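PDB 6B4E: mRNA export factor GLE1 from Saccharomyces cerevisiae, which serves as a component of the nuclear pore complex, acting in mRNA export and binding inositol hexakisphosphate, with enzyme activator activity. Local coordinates for residues F203-S208 with V240-A245. Sequence-based numbering, arbitrary orientation.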
loop_
_atom_site.group_PDB
_atom_site.type_symbol
_atom_site.label_atom_id
_atom_site.label_comp_id
_atom_site.label_asym_id
_atom_site.label_seq_id
_atom_site.Cartn_x
_atom_site.Cartn_y
_atom_site.Cartn_z
ATOM N N PHE A 203 -0.325 -4.531 -9.623
ATOM C CA PHE A 203 -0.352 -4.716 -8.169
ATOM C C PHE A 203 -1.689 -5.324 -7.777
ATOM O O PHE A 203 -2.530 -4.672 -7.145
ATOM C CB PHE A 203 -0.133 -3.393 -7.430
ATOM C CG PHE A 203 1.179 -2.748 -7.752
ATOM C CD1 PHE A 203 2.367 -3.296 -7.316
ATOM C CD2 PHE A 203 1.211 -1.606 -8.510
ATOM C CE1 PHE A 203 3.535 -2.708 -7.633
ATOM C CE2 PHE A 203 2.381 -1.027 -8.819
ATOM C CZ PHE A 203 3.533 -1.571 -8.384
ATOM N N PRO A 204 -1.892 -6.589 -8.095
ATOM C CA PRO A 204 -3.232 -7.189 -8.066
ATOM C C PRO A 204 -3.651 -7.607 -6.659
ATOM O O PRO A 204 -2.923 -7.435 -5.682
ATOM C CB PRO A 204 -3.070 -8.391 -9.006
ATOM C CG PRO A 204 -1.643 -8.809 -8.791
ATOM C CD PRO A 204 -0.890 -7.503 -8.685
ATOM N N ILE A 205 -4.868 -8.157 -6.573
ATOM C CA ILE A 205 -5.494 -8.410 -5.282
ATOM C C ILE A 205 -4.699 -9.427 -4.467
ATOM O O ILE A 205 -4.758 -9.418 -3.238
ATOM C CB ILE A 205 -6.968 -8.832 -5.493
ATOM C CG1 ILE A 205 -7.735 -8.873 -4.173
ATOM C CG2 ILE A 205 -7.099 -10.195 -6.186
ATOM C CD1 ILE A 205 -7.950 -7.540 -3.568
ATOM N N ALA A 206 -3.924 -10.297 -5.131
ATOM C CA ALA A 206 -3.046 -11.212 -4.407
ATOM C C ALA A 206 -2.162 -10.473 -3.410
ATOM O O ALA A 206 -1.789 -11.035 -2.379
ATOM C CB ALA A 206 -2.164 -11.990 -5.396
ATOM N N LEU A 207 -1.790 -9.229 -3.715
ATOM C CA LEU A 207 -0.878 -8.510 -2.835
ATOM C C LEU A 207 -1.547 -8.132 -1.522
ATOM O O LEU A 207 -0.860 -7.981 -0.506
ATOM C CB LEU A 207 -0.342 -7.268 -3.540
ATOM C CG LEU A 207 0.401 -7.539 -4.855
ATOM C CD1 LEU A 207 1.086 -6.266 -5.317
ATOM C CD2 LEU A 207 1.408 -8.671 -4.716
ATOM N N SER A 208 -2.879 -7.970 -1.527
ATOM C CA SER A 208 -3.622 -7.806 -0.286
ATOM C C SER A 208 -3.649 -9.093 0.515
ATOM O O SER A 208 -3.571 -9.050 1.746
ATOM C CB SER A 208 -5.060 -7.347 -0.553
ATOM O OG SER A 208 -5.133 -5.946 -0.733
ATOM N N VAL A 240 -14.639 -5.491 1.147
ATOM C CA VAL A 240 -15.736 -5.951 0.293
ATOM C C VAL A 240 -15.196 -6.707 -0.917
ATOM O O VAL A 240 -15.684 -7.785 -1.282
ATOM C CB VAL A 240 -16.599 -4.751 -0.137
ATOM C CG1 VAL A 240 -17.474 -5.111 -1.340
ATOM C CG2 VAL A 240 -17.423 -4.285 1.053
ATOM N N GLN A 241 -14.190 -6.135 -1.571
ATOM C CA GLN A 241 -13.662 -6.723 -2.789
ATOM C C GLN A 241 -12.782 -7.934 -2.506
ATOM O O GLN A 241 -12.676 -8.832 -3.349
ATOM C CB GLN A 241 -12.879 -5.672 -3.571
ATOM C CG GLN A 241 -13.729 -4.553 -4.112
ATOM C CD GLN A 241 -14.102 -3.522 -3.058
ATOM O OE1 GLN A 241 -13.411 -3.346 -2.044
ATOM N NE2 GLN A 241 -15.195 -2.809 -3.308
ATOM N N PHE A 242 -12.132 -7.961 -1.343
ATOM C CA PHE A 242 -11.345 -9.125 -0.935
ATOM C C PHE A 242 -12.240 -10.345 -0.779
ATOM O O PHE A 242 -11.903 -11.439 -1.234
ATOM C CB PHE A 242 -10.636 -8.795 0.380
ATOM C CG PHE A 242 -9.579 -9.792 0.811
ATOM C CD1 PHE A 242 -8.399 -9.936 0.096
ATOM C CD2 PHE A 242 -9.741 -10.517 1.978
ATOM C CE1 PHE A 242 -7.428 -10.818 0.516
ATOM C CE2 PHE A 242 -8.771 -11.410 2.396
ATOM C CZ PHE A 242 -7.610 -11.551 1.667
ATOM N N LEU A 243 -13.404 -10.157 -0.160
ATOM C CA LEU A 243 -14.388 -11.230 -0.066
ATOM C C LEU A 243 -14.888 -11.671 -1.436
ATOM O O LEU A 243 -15.135 -12.866 -1.657
ATOM C CB LEU A 243 -15.566 -10.781 0.808
ATOM C CG LEU A 243 -15.245 -10.687 2.290
ATOM C CD1 LEU A 243 -16.320 -9.887 2.998
ATOM C CD2 LEU A 243 -15.163 -12.057 2.890
ATOM N N GLN A 244 -15.093 -10.723 -2.354
ATOM C CA GLN A 244 -15.480 -11.082 -3.716
ATOM C C GLN A 244 -14.436 -11.970 -4.361
ATOM O O GLN A 244 -14.768 -12.930 -5.075
ATOM C CB GLN A 244 -15.692 -9.822 -4.555
ATOM C CG GLN A 244 -16.895 -9.028 -4.090
ATOM C CD GLN A 244 -17.015 -7.648 -4.728
ATOM O OE1 GLN A 244 -16.120 -7.165 -5.422
ATOM N NE2 GLN A 244 -18.117 -6.987 -4.443
ATOM N N ALA A 245 -13.167 -11.665 -4.112
ATOM C CA ALA A 245 -12.085 -12.357 -4.798
ATOM C C ALA A 245 -11.883 -13.760 -4.243
ATOM O O ALA A 245 -11.690 -14.709 -5.010
ATOM C CB ALA A 245 -10.791 -11.554 -4.673
#
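I205 meets F242 and A245 where the first part of segment 203-208 and its helix 206-216 lie against the long helix 225-264. Both segments belong to the C-terminal all-helical part of GLE1, the region that interacts with NUP42, DBP5 and GFD1. Between I205 and F242 the CA atoms are 7.3 Å apart, the nearest such pair here. The bond from CA to CB of I205 points toward the long helix. Its CG1 is anti to the backbone N (chi1 -170°), which carries the CG1-CD1 branch across the gap. Two carbons of that branch do the touching. CG1 of I205 lies 4.1 Å from CB of A245. CD1 of I205 comes to the edge of the F242 ring, near its plane, 4.4 Å from CD1 of F242. I205 also packs on T187 and R188 of helix 169-188 and on Y246.

Three residues on, the bond from CA to CB of S208 also points toward the long helix, and S208 meets the ring of F242. The S208 carbonyl carbon C is 4.2 Å from CE1 of F242, approached obliquely. CB of S208 lies 4.3 Å from CD1 of F242. The ring reaches this place because its CG is anti to the backbone N (chi1 -169°), which extends the side chain from its helix toward the other segment. F242 is buried, and its ring also meets W234 edge-to-face.

Within the two segments the contact is apolar and modest, burying 170 Å² over both sides. Dispersion and the exclusion of water probably hold it. A polar tie joins the same two helices just beside it: NE1 of W234, on helix 225-264, donates to OG of S208. That hydroxyl is also hydrogen-bonded with OG1 of T187.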